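Local atomic coordinates of C-type lectin domain family 4, member a4 (Mus musculus, PDB entry 3VYK), a protein that probably acts as an immune pattern-recognition receptor, its C-type lectin domain binding an N-glycan partly through a calcium ion. Residues N26-K31 / H121-Q126; V101-K106 / W110-I115; L66-G69 / W73-I76; H13-L18 / D49-N54. One frame throughout, in Å; residues are numbered along the deposited sequence.

Contact 1 (N26-K31 / H121-Q126). With NAG (2-acetamido-2-deoxy-beta-D-glucopyranose), chain B.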
# COMPACT_ATOMS: atom_id res chain seq x y z
N ASN A 26 -5.52 5.59 8.80
CA ASN A 26 -6.68 6.45 8.55
C ASN A 26 -6.27 7.86 8.09
O ASN A 26 -6.85 8.40 7.14
CB ASN A 26 -7.63 6.48 9.75
CG ASN A 26 -8.63 5.33 9.73
OD1 ASN A 26 -9.58 5.32 8.94
ND2 ASN A 26 -8.42 4.35 10.59
N GLU A 27 -5.25 8.43 8.72
CA GLU A 27 -4.75 9.74 8.34
C GLU A 27 -4.14 9.71 6.93
O GLU A 27 -4.30 10.66 6.16
CB GLU A 27 -3.73 10.26 9.35
CG GLU A 27 -4.32 10.66 10.70
CD GLU A 27 -3.26 10.81 11.79
OE1 GLU A 27 -2.12 10.31 11.63
OE2 GLU A 27 -3.57 11.44 12.82
N SER A 28 -3.45 8.62 6.60
CA SER A 28 -2.88 8.42 5.26
C SER A 28 -3.95 8.35 4.18
O SER A 28 -3.81 8.98 3.12
CB SER A 28 -2.03 7.14 5.23
OG SER A 28 -0.91 7.27 6.09
N GLU A 29 -5.00 7.58 4.43
CA GLU A 29 -6.12 7.50 3.50
C GLU A 29 -6.78 8.86 3.31
O GLU A 29 -7.19 9.20 2.20
CB GLU A 29 -7.14 6.43 3.92
CG GLU A 29 -8.42 6.37 3.09
CD GLU A 29 -8.22 6.08 1.60
OE1 GLU A 29 -7.09 5.76 1.18
OE2 GLU A 29 -9.22 6.17 0.86
N GLU A 30 -6.85 9.65 4.38
CA GLU A 30 -7.39 11.01 4.32
C GLU A 30 -6.53 11.91 3.42
O GLU A 30 -7.07 12.67 2.60
CB GLU A 30 -7.52 11.58 5.74
CG GLU A 30 -8.15 12.97 5.83
CD GLU A 30 -8.05 13.58 7.23
OE1 GLU A 30 -7.55 12.90 8.16
OE2 GLU A 30 -8.47 14.75 7.40
N LYS A 31 -5.20 11.81 3.56
CA LYS A 31 -4.28 12.57 2.70
C LYS A 31 -4.46 12.21 1.24
O LYS A 31 -4.50 13.09 0.38
CB LYS A 31 -2.82 12.36 3.11
CG LYS A 31 -2.45 12.98 4.45
CD LYS A 31 -0.98 12.76 4.76
CE LYS A 31 -0.63 13.24 6.15
NZ LYS A 31 0.85 13.29 6.35
N HIS A 121 3.38 5.63 9.32
CA HIS A 121 4.26 5.26 8.22
C HIS A 121 4.06 6.15 7.04
O HIS A 121 3.14 6.97 6.99
CB HIS A 121 4.02 3.80 7.81
CG HIS A 121 4.59 2.82 8.80
ND1 HIS A 121 3.94 2.46 9.92
CD2 HIS A 121 5.81 2.17 8.82
CE1 HIS A 121 4.70 1.61 10.62
NE2 HIS A 121 5.84 1.43 9.95
N ASN A 122 4.94 5.98 6.05
CA ASN A 122 4.72 6.57 4.74
C ASN A 122 3.62 5.80 4.01
O ASN A 122 3.03 4.89 4.58
CB ASN A 122 6.04 6.59 3.99
CG ASN A 122 7.08 7.43 4.72
OD1 ASN A 122 6.97 8.66 4.76
ND2 ASN A 122 8.02 6.78 5.37
N SER A 123 3.29 6.19 2.79
CA SER A 123 2.17 5.56 2.10
C SER A 123 2.29 5.79 0.60
O SER A 123 3.14 6.58 0.16
CB SER A 123 0.83 6.07 2.63
OG SER A 123 0.71 7.48 2.52
N VAL A 124 1.47 5.07 -0.16
CA VAL A 124 1.38 5.26 -1.61
C VAL A 124 -0.08 5.52 -2.00
O VAL A 124 -0.96 4.74 -1.65
CB VAL A 124 1.90 4.02 -2.38
CG1 VAL A 124 1.81 4.25 -3.89
CG2 VAL A 124 3.34 3.70 -1.99
N CYS A 125 -0.32 6.63 -2.70
CA CYS A 125 -1.65 6.97 -3.20
C CYS A 125 -1.75 6.63 -4.67
O CYS A 125 -0.75 6.59 -5.38
CB CYS A 125 -1.96 8.46 -3.05
SG CYS A 125 -1.81 9.13 -1.39
N GLN A 126 -2.98 6.40 -5.10
CA GLN A 126 -3.24 5.99 -6.47
C GLN A 126 -4.53 6.62 -6.97
O GLN A 126 -5.51 6.72 -6.24
CB GLN A 126 -3.33 4.47 -6.50
CG GLN A 126 -3.85 3.88 -7.79
CD GLN A 126 -4.08 2.40 -7.65
OE1 GLN A 126 -4.58 1.95 -6.63
NE2 GLN A 126 -3.69 1.64 -8.66
C1 NAG B . 7.30 -4.18 12.13
C2 NAG B . 8.16 -3.86 10.90
C3 NAG B . 8.53 -2.38 10.84
C4 NAG B . 7.29 -1.51 11.04
C5 NAG B . 6.49 -1.95 12.27
C6 NAG B . 5.16 -1.22 12.40
C7 NAG B . 9.39 -5.86 10.18
C8 NAG B . 10.60 -6.71 10.39
N2 NAG B . 9.30 -4.77 10.94
O3 NAG B . 9.09 -2.11 9.57
O4 NAG B . 7.67 -0.16 11.18
O5 NAG B . 6.17 -3.32 12.17
O6 NAG B . 5.28 0.02 13.07
O7 NAG B . 8.53 -6.17 9.35
O HOH W 1 1.43 8.21 5.18
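The imidazole of His-121, whose backbone carbonyl O faces Ser-28 OG across 4.2 Å, is the flat group of this helix-strand contact. At its edge, in the ring plane, lies O4 of the N-acetylglucosamine, 2.7 Å from NE2, with a hydrogen-bond angle of 163°; the geometry is that of a nearly straight bond. Next along the rim, CE1 comes within 3.0 Å of sugar O6. Phe-62 meets this imidazole edge to face, and Ile-115 CD1 packs 3.4 Å from His-121 CE1. His-121 CG stands beside the backbone N (chi1 -74°), which leads the ring away from helix 25-34 and toward the glycan, while the carbonyl of the same residue looks back at the helix.

Between helix and strand the two serines approach without a direct bond: Ser-28 CB is 3.9 Å from Ser-123 OG. A water fills the role instead, giving one hydrogen bond to Ser-28 OG at 2.7 Å and another to His-121 O at 2.8 Å. It is also bonded to Ser-123 OG at 2.9 Å. Ser-28 OG has a further hydrogen-bond partner in Ser-24 O, so the hydroxyl is gripped from the residue just before its helix as well. Further along, Cys-125 is tied to Cys-32 by a disulfide, the covalent link between the first helix and the last strand that is characteristic of C-type lectin domains. Chemically, a single water with three partners satisfies polar groups of buried residues where helix and strand stand too far apart for direct bonding. His-121 takes part in both sites, its carbonyl O at the water and its NE2 at the sugar.

Contact 2 (V101-K106 / W110-I115); sequences VIINHK and WGWNDI. With CA (calcium ion), chain C; NAG (2-acetamido-2-deoxy-beta-D-glucopyranose), chain B; MAN (alpha-D-mannopyranose), chain D; SO4 (sulfate ion), chain E.
Trp-110 lies across from His-105 in the antiparallel hairpin of strands 100-106 and 109-115, and its indole can be followed outward from CB. CB is 3.8 Å from O2 of a sulfate, probably from the crystallisation liquor, that also takes the backbone N-H of Trp-110; CD1 lies near the same oxygen. Beyond it, the pyrrole part receives the edge of His-105 on its face: CD2 of that imidazole is 3.5 Å from Trp-110 NE1, and the rings stand at 68°, an edge-to-face pair. The benzene part carries His-105 CB in a CH-pi contact, 3.6 Å from the ring centroid and only 8° off the normal. Trp-110 CE3 touches the backbone C of Asn-104 at 3.4 Å, and Ile-103 CG2 at 3.5 Å.

Four backbone hydrogen bonds fix the register, reciprocal between Ile-102 and Asn-113 and between Asn-104 and Gly-111. On the face bearing Ile-102 and Asn-104, Ile-102 CG2 packs against Ile-115 CD1 at 3.5 Å, and Asn-104 ND2 donates to NAG O7 at 3.1 Å and also to NAG O3. At the end of strand 109-115 the calcium is bound by the Asn-113 side chain and by Asp-114 through O and OD1, the latter at 2.3 Å; mannose O3 and O4 join them, and Glu-92, Asn-94 and Glu-98 complete the site. Trp-112, Asn-113 and Asp-114 form the WND motif of calcium-dependent lectins. Opposite the sugar-binding face, Ile-103 and Trp-110 lie against helix 45-53, Trp-112 NE1 bonds to Gln-48 of that helix, and strand 61-67 pairs with strand 100-106 along its other edge.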
# COMPACT_ATOMS: atom_id res chain seq x y z
N VAL A 101 -1.74 -2.95 6.44
CA VAL A 101 -0.64 -3.58 5.70
C VAL A 101 0.31 -2.53 5.14
O VAL A 101 -0.13 -1.52 4.56
CB VAL A 101 -1.20 -4.43 4.53
CG1 VAL A 101 -0.07 -5.12 3.75
CG2 VAL A 101 -2.19 -5.48 5.02
N ILE A 102 1.61 -2.78 5.33
CA ILE A 102 2.64 -1.99 4.67
C ILE A 102 3.47 -2.83 3.71
O ILE A 102 3.61 -4.04 3.88
CB ILE A 102 3.61 -1.29 5.66
CG1 ILE A 102 4.34 -2.30 6.57
CG2 ILE A 102 2.89 -0.19 6.42
CD1 ILE A 102 5.43 -1.68 7.43
N ILE A 103 4.00 -2.15 2.71
CA ILE A 103 5.14 -2.64 1.95
C ILE A 103 6.39 -2.20 2.72
O ILE A 103 6.56 -1.02 3.02
CB ILE A 103 5.17 -2.05 0.53
CG1 ILE A 103 3.93 -2.49 -0.26
CG2 ILE A 103 6.44 -2.45 -0.21
CD1 ILE A 103 3.82 -1.86 -1.63
N ASN A 104 7.26 -3.15 3.02
CA ASN A 104 8.58 -2.83 3.57
C ASN A 104 9.66 -3.76 3.03
O ASN A 104 9.37 -4.77 2.37
CB ASN A 104 8.58 -2.73 5.12
CG ASN A 104 8.32 -4.07 5.81
OD1 ASN A 104 8.10 -5.08 5.17
ND2 ASN A 104 8.34 -4.06 7.15
N HIS A 105 10.91 -3.38 3.27
CA HIS A 105 12.04 -4.08 2.71
C HIS A 105 12.82 -4.84 3.75
O HIS A 105 13.06 -4.33 4.84
CB HIS A 105 12.94 -3.10 2.00
CG HIS A 105 14.00 -3.75 1.16
ND1 HIS A 105 15.24 -4.00 1.63
CD2 HIS A 105 13.96 -4.23 -0.14
CE1 HIS A 105 15.96 -4.60 0.66
NE2 HIS A 105 15.18 -4.75 -0.42
N LYS A 106 13.18 -6.07 3.41
CA LYS A 106 13.95 -6.96 4.29
C LYS A 106 15.09 -7.55 3.47
O LYS A 106 15.25 -7.23 2.30
CB LYS A 106 13.05 -8.05 4.89
CG LYS A 106 11.99 -7.49 5.84
CD LYS A 106 10.95 -8.52 6.30
CE LYS A 106 11.44 -9.35 7.47
NZ LYS A 106 10.29 -10.09 8.04
N TRP A 110 11.49 -6.90 -1.05
CA TRP A 110 10.24 -6.21 -0.72
C TRP A 110 9.12 -7.16 -0.46
O TRP A 110 9.07 -8.25 -1.02
CB TRP A 110 9.84 -5.30 -1.87
CG TRP A 110 10.72 -4.09 -2.00
CD1 TRP A 110 11.74 -3.88 -2.92
CD2 TRP A 110 10.67 -2.87 -1.19
NE1 TRP A 110 12.31 -2.65 -2.74
CE2 TRP A 110 11.72 -1.99 -1.72
CE3 TRP A 110 9.89 -2.44 -0.11
CZ2 TRP A 110 11.96 -0.73 -1.18
CZ3 TRP A 110 10.14 -1.17 0.42
CH2 TRP A 110 11.15 -0.34 -0.10
N GLY A 111 8.18 -6.74 0.39
CA GLY A 111 7.00 -7.57 0.65
C GLY A 111 6.00 -6.87 1.54
O GLY A 111 6.22 -5.73 1.98
N TRP A 112 4.90 -7.57 1.79
CA TRP A 112 3.83 -7.04 2.64
C TRP A 112 3.93 -7.57 4.04
O TRP A 112 4.25 -8.75 4.26
CB TRP A 112 2.47 -7.46 2.11
CG TRP A 112 2.12 -7.01 0.71
CD1 TRP A 112 2.78 -6.11 -0.12
CD2 TRP A 112 0.93 -7.43 -0.02
NE1 TRP A 112 2.11 -5.99 -1.32
CE2 TRP A 112 0.98 -6.74 -1.31
CE3 TRP A 112 -0.14 -8.29 0.25
CZ2 TRP A 112 -0.01 -6.93 -2.29
CZ3 TRP A 112 -1.11 -8.47 -0.74
CH2 TRP A 112 -1.05 -7.79 -1.96
N ASN A 113 3.61 -6.71 5.00
CA ASN A 113 3.58 -7.10 6.42
C ASN A 113 2.35 -6.48 7.05
O ASN A 113 2.09 -5.30 6.86
CB ASN A 113 4.85 -6.63 7.13
CG ASN A 113 4.80 -6.85 8.64
OD1 ASN A 113 4.24 -7.83 9.14
ND2 ASN A 113 5.42 -5.92 9.37
N ASP A 114 1.59 -7.29 7.79
CA ASP A 114 0.54 -6.71 8.63
C ASP A 114 1.15 -6.00 9.83
O ASP A 114 2.08 -6.51 10.49
CB ASP A 114 -0.52 -7.75 9.05
CG ASP A 114 0.04 -8.89 9.90
OD1 ASP A 114 1.24 -9.22 9.77
OD2 ASP A 114 -0.78 -9.47 10.66
N ILE A 115 0.60 -4.79 10.06
CA ILE A 115 1.01 -3.93 11.17
C ILE A 115 -0.21 -3.23 11.82
O ILE A 115 -1.31 -3.23 11.27
CB ILE A 115 2.03 -2.84 10.74
CG1 ILE A 115 1.41 -1.77 9.83
CG2 ILE A 115 3.27 -3.49 10.10
CD1 ILE A 115 2.18 -0.47 9.88
CA CA C . 3.09 -8.61 11.04
C1 NAG B . 7.30 -4.18 12.13
C2 NAG B . 8.16 -3.86 10.90
C3 NAG B . 8.53 -2.38 10.84
C4 NAG B . 7.29 -1.51 11.04
C5 NAG B . 6.49 -1.95 12.27
C6 NAG B . 5.16 -1.22 12.40
C7 NAG B . 9.39 -5.86 10.18
C8 NAG B . 10.60 -6.71 10.39
N2 NAG B . 9.30 -4.77 10.94
O3 NAG B . 9.09 -2.11 9.57
O4 NAG B . 7.67 -0.16 11.18
O5 NAG B . 6.17 -3.32 12.17
O6 NAG B . 5.28 0.02 13.07
O7 NAG B . 8.53 -6.17 9.35
C1 MAN D . 7.73 -6.68 13.97
C2 MAN D . 6.49 -6.14 13.26
C3 MAN D . 5.51 -7.28 12.95
C4 MAN D . 6.23 -8.37 12.17
C5 MAN D . 7.47 -8.84 12.96
C6 MAN D . 8.27 -9.91 12.21
O2 MAN D . 6.92 -5.55 12.05
O3 MAN D . 4.39 -6.93 12.13
O4 MAN D . 5.22 -9.33 11.89
O5 MAN D . 8.32 -7.74 13.24
O6 MAN D . 9.30 -10.40 13.06
S SO4 E . 12.25 -7.88 -4.66
O1 SO4 E . 11.59 -6.90 -5.56
O2 SO4 E . 12.69 -7.18 -3.44
O3 SO4 E . 13.42 -8.48 -5.33
O4 SO4 E . 11.29 -8.94 -4.28

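Contact 3 (L66-G69 / W73-I76)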
# COMPACT_ATOMS: atom_id res chain seq x y z
N LEU A 66 -6.95 -4.12 4.07
CA LEU A 66 -7.39 -4.18 5.47
C LEU A 66 -7.93 -5.55 5.85
O LEU A 66 -8.57 -6.20 5.05
CB LEU A 66 -8.51 -3.17 5.71
CG LEU A 66 -8.17 -1.71 5.45
CD1 LEU A 66 -9.44 -0.88 5.49
CD2 LEU A 66 -7.17 -1.20 6.47
N ASP A 67 -7.70 -5.96 7.09
CA ASP A 67 -8.29 -7.19 7.60
C ASP A 67 -9.69 -6.89 8.12
O ASP A 67 -9.84 -6.33 9.20
CB ASP A 67 -7.42 -7.77 8.72
CG ASP A 67 -7.95 -9.08 9.27
OD1 ASP A 67 -9.05 -9.53 8.87
OD2 ASP A 67 -7.25 -9.69 10.09
N ALA A 68 -10.71 -7.29 7.35
CA ALA A 68 -12.10 -7.02 7.71
C ALA A 68 -12.58 -7.85 8.90
O ALA A 68 -13.67 -7.60 9.44
CB ALA A 68 -13.01 -7.27 6.51
N GLY A 69 -11.78 -8.83 9.29
CA GLY A 69 -12.12 -9.72 10.39
C GLY A 69 -11.61 -11.11 10.09
O GLY A 69 -11.80 -11.60 8.99
N TRP A 73 -8.83 -10.39 4.07
CA TRP A 73 -8.20 -9.20 3.49
C TRP A 73 -9.06 -8.61 2.43
O TRP A 73 -9.56 -9.31 1.54
CB TRP A 73 -6.79 -9.52 2.96
CG TRP A 73 -5.93 -10.05 4.07
CD1 TRP A 73 -5.60 -11.38 4.34
CD2 TRP A 73 -5.32 -9.28 5.16
NE1 TRP A 73 -4.84 -11.47 5.48
CE2 TRP A 73 -4.64 -10.24 6.02
CE3 TRP A 73 -5.28 -7.92 5.50
CZ2 TRP A 73 -3.94 -9.85 7.15
CZ3 TRP A 73 -4.57 -7.54 6.65
CH2 TRP A 73 -3.92 -8.49 7.45
N ARG A 74 -9.28 -7.30 2.53
CA ARG A 74 -10.17 -6.59 1.60
C ARG A 74 -9.56 -5.27 1.14
O ARG A 74 -8.98 -4.53 1.93
CB ARG A 74 -11.55 -6.33 2.23
CG ARG A 74 -12.29 -7.58 2.67
CD ARG A 74 -12.74 -8.42 1.48
NE ARG A 74 -13.50 -9.61 1.86
CZ ARG A 74 -12.97 -10.83 2.01
NH1 ARG A 74 -11.68 -11.04 1.81
NH2 ARG A 74 -13.75 -11.84 2.37
N TRP A 75 -9.65 -5.00 -0.16
CA TRP A 75 -9.17 -3.73 -0.70
C TRP A 75 -10.15 -2.64 -0.43
O TRP A 75 -11.36 -2.88 -0.43
CB TRP A 75 -8.97 -3.84 -2.22
CG TRP A 75 -7.85 -4.76 -2.61
CD1 TRP A 75 -7.94 -5.99 -3.26
CD2 TRP A 75 -6.41 -4.57 -2.35
NE1 TRP A 75 -6.69 -6.54 -3.44
CE2 TRP A 75 -5.74 -5.73 -2.91
CE3 TRP A 75 -5.65 -3.56 -1.75
CZ2 TRP A 75 -4.35 -5.88 -2.85
CZ3 TRP A 75 -4.27 -3.72 -1.69
CH2 TRP A 75 -3.63 -4.85 -2.22
N ILE A 76 -9.64 -1.44 -0.22
CA ILE A 76 -10.50 -0.30 0.14
C ILE A 76 -11.42 0.18 -0.98
O ILE A 76 -12.43 0.84 -0.70
CB ILE A 76 -9.69 0.89 0.71
CG1 ILE A 76 -8.67 1.40 -0.32
CG2 ILE A 76 -9.09 0.49 2.05
CD1 ILE A 76 -7.90 2.63 0.13
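Leu-66 and Arg-74 form the hydrogen-bonded pair of a short antiparallel beta hairpin made by the end of strand 61-67 and strand 73-75. Leu-66 N donates to Arg-74 O at 3.0 Å, and Arg-74 N returns a bond to Leu-66 O at 2.8 Å. One residue on, Asp-67 faces Trp-73 as a non-hydrogen-bonded pair: Asp-67 CB sits over one face of the indole, 3.5 Å from Trp-73 CZ3 and toward the rim. On the face bearing Leu-66 and Arg-74, Leu-66 CD1 meets Ile-76 CG2 at 3.7 Å; in the turn, Ala-68 CB rests 3.9 Å from Arg-74 CG.

In the next shell, Asp-67 shapes the connection. Its CG is anti to the backbone N (chi1 -178°), turning the carboxylate toward the turn, where OD1 accepts from Gly-69 N at 2.8 Å; this is an Asx turn. OD2 forms a salt bridge with Arg-71, itself part of that connection, which also pairs with the calcium ligand Asp-114. Trp-25 of helix 25-34 covers Leu-66 and Ile-76, whereas Trp-73 is backed by Leu-65, Val-101, Trp-88 and Pro-93. Arg-74 folds back at chi2 (-69°), and its NH1 reaches Trp-73 O at 2.7 Å, from 51° above the carbonyl plane.

Contact 4 (H13-L18 / D49-N54); sequences HCYFIL and DFITSN
Phe-50, which meets Tyr-15 across this contact, gives its carbonyl O to Ser-53 OG in a 2.8 Å hydrogen bond, with the hydroxyl as donor. This bond stays within residues 49-54, where Asn-54 N also reaches Ile-51 O at 3.0 Å. Between helix and strand the evidence is all of packing. An extended chi1 of 171° swings the Phe-50 ring out toward the strand. There Phe-50 CE1 comes 3.7 Å from Tyr-15 CD2, and Phe-50 CD1 lies over a face of the tyrosine ring. The two rings are inclined at 58°, with centroids 5.4 Å apart, an oblique meeting. Ile-51 reaches the same tyrosine ring with the tip of its chain, Ile-51 CD1 being 4.3 Å from Tyr-15 CE1. Two residues along the strand, Ile-17 crosses Asn-54 at about a right angle, with Ile-17 CD1 4.0 Å from Asn-54 CB.

Phe-10 stacks on Phe-50 and also touches Tyr-15, and Val-40 packs on both Tyr-15 and Ile-51. Cys-14, next to Tyr-15, is bonded to Cys-3. An N-terminal hairpin, here strands 8-10 and 13-19, closed by this extra disulfide and lying beside the second helix, is typical of the long form of the C-type lectin domain.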
# COMPACT_ATOMS: atom_id res chain seq x y z
N HIS A 13 -3.07 4.23 -14.35
CA HIS A 13 -3.07 4.95 -13.07
C HIS A 13 -1.89 5.88 -12.88
O HIS A 13 -0.86 5.77 -13.56
CB HIS A 13 -3.09 3.97 -11.90
CG HIS A 13 -4.36 3.17 -11.78
ND1 HIS A 13 -4.49 1.95 -12.33
CD2 HIS A 13 -5.56 3.45 -11.14
CE1 HIS A 13 -5.72 1.46 -12.05
NE2 HIS A 13 -6.37 2.39 -11.33
N CYS A 14 -2.06 6.80 -11.94
CA CYS A 14 -1.00 7.67 -11.42
C CYS A 14 -0.74 7.34 -9.96
O CYS A 14 -1.68 7.09 -9.19
CB CYS A 14 -1.41 9.14 -11.51
SG CYS A 14 -1.80 9.71 -13.18
N TYR A 15 0.54 7.37 -9.59
CA TYR A 15 0.98 6.97 -8.24
C TYR A 15 1.75 8.09 -7.56
O TYR A 15 2.57 8.76 -8.19
CB TYR A 15 1.83 5.70 -8.33
CG TYR A 15 1.05 4.53 -8.88
CD1 TYR A 15 0.48 3.60 -8.02
CD2 TYR A 15 0.85 4.37 -10.25
CE1 TYR A 15 -0.26 2.53 -8.52
CE2 TYR A 15 0.10 3.33 -10.76
CZ TYR A 15 -0.44 2.39 -9.89
OH TYR A 15 -1.18 1.35 -10.38
N PHE A 16 1.50 8.27 -6.27
CA PHE A 16 2.21 9.29 -5.49
C PHE A 16 2.83 8.62 -4.28
O PHE A 16 2.14 7.92 -3.53
CB PHE A 16 1.25 10.40 -5.04
CG PHE A 16 1.94 11.56 -4.40
CD1 PHE A 16 2.55 12.54 -5.17
CD2 PHE A 16 2.00 11.68 -3.01
CE1 PHE A 16 3.19 13.62 -4.58
CE2 PHE A 16 2.64 12.75 -2.41
CZ PHE A 16 3.24 13.72 -3.20
N ILE A 17 4.13 8.83 -4.10
CA ILE A 17 4.86 8.26 -2.99
C ILE A 17 4.92 9.31 -1.89
O ILE A 17 5.59 10.33 -2.04
CB ILE A 17 6.28 7.82 -3.40
CG1 ILE A 17 6.27 7.00 -4.71
CG2 ILE A 17 6.98 7.11 -2.24
CD1 ILE A 17 5.48 5.71 -4.66
N LEU A 18 4.18 9.06 -0.82
CA LEU A 18 4.05 10.03 0.27
C LEU A 18 5.22 9.84 1.23
O LEU A 18 5.15 9.05 2.18
CB LEU A 18 2.69 9.85 0.97
CG LEU A 18 1.99 11.08 1.52
CD1 LEU A 18 0.54 10.77 1.83
CD2 LEU A 18 2.71 11.60 2.76
N ASP A 49 5.92 -4.56 -8.46
CA ASP A 49 7.31 -4.24 -8.82
C ASP A 49 7.49 -2.79 -9.28
O ASP A 49 8.52 -2.17 -9.02
CB ASP A 49 7.82 -5.21 -9.89
CG ASP A 49 8.08 -6.61 -9.37
OD1 ASP A 49 8.15 -6.81 -8.15
OD2 ASP A 49 8.23 -7.53 -10.19
N PHE A 50 6.49 -2.24 -9.97
CA PHE A 50 6.51 -0.82 -10.32
C PHE A 50 6.55 0.02 -9.04
O PHE A 50 7.36 0.94 -8.91
CB PHE A 50 5.31 -0.41 -11.19
CG PHE A 50 5.20 1.08 -11.36
CD1 PHE A 50 4.37 1.84 -10.53
CD2 PHE A 50 5.97 1.74 -12.32
CE1 PHE A 50 4.30 3.22 -10.67
CE2 PHE A 50 5.90 3.10 -12.47
CZ PHE A 50 5.07 3.85 -11.64
N ILE A 51 5.67 -0.30 -8.09
CA ILE A 51 5.59 0.48 -6.87
C ILE A 51 6.90 0.40 -6.09
O ILE A 51 7.46 1.45 -5.72
CB ILE A 51 4.39 0.05 -6.00
CG1 ILE A 51 3.07 0.45 -6.68
CG2 ILE A 51 4.49 0.65 -4.60
CD1 ILE A 51 1.88 -0.37 -6.22
N THR A 52 7.43 -0.80 -5.88
CA THR A 52 8.64 -0.91 -5.05
C THR A 52 9.88 -0.26 -5.68
O THR A 52 10.76 0.20 -4.96
CB THR A 52 8.94 -2.36 -4.61
OG1 THR A 52 9.26 -3.16 -5.75
CG2 THR A 52 7.76 -2.94 -3.86
N SER A 53 9.93 -0.19 -7.01
CA SER A 53 11.02 0.51 -7.69
C SER A 53 11.11 1.98 -7.27
O SER A 53 12.18 2.59 -7.37
CB SER A 53 10.87 0.38 -9.21
OG SER A 53 9.99 1.35 -9.73
N ASN A 54 9.98 2.53 -6.82
CA ASN A 54 9.85 3.93 -6.45
C ASN A 54 10.00 4.23 -4.95
O ASN A 54 9.83 5.37 -4.53
CB ASN A 54 8.50 4.45 -6.95
CG ASN A 54 8.48 4.68 -8.44
OD1 ASN A 54 8.00 3.85 -9.21
ND2 ASN A 54 9.02 5.81 -8.87

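The four contacts build one C-type lectin domain around a shared, curled sheet. Contacts 1 and 4 lie about 13 Å apart between centres, on neighbouring antiparallel strands 121-128 and 13-19, each with its own helix; their segments alternate along the chain, so the two ends of the domain interlock. Contacts 3 and 2 are hairpins that follow in series inside the loop closed by contact 1, with centres about 15 Å apart, and they touch through Trp-73 and Val-101. The centres of contacts 3 and 4 are farthest apart, about 21 Å. Contact 2 binds calcium and, through Asn-104, the N-acetylglucosamine that His-121 of contact 1 also holds, so the glycan site spans both.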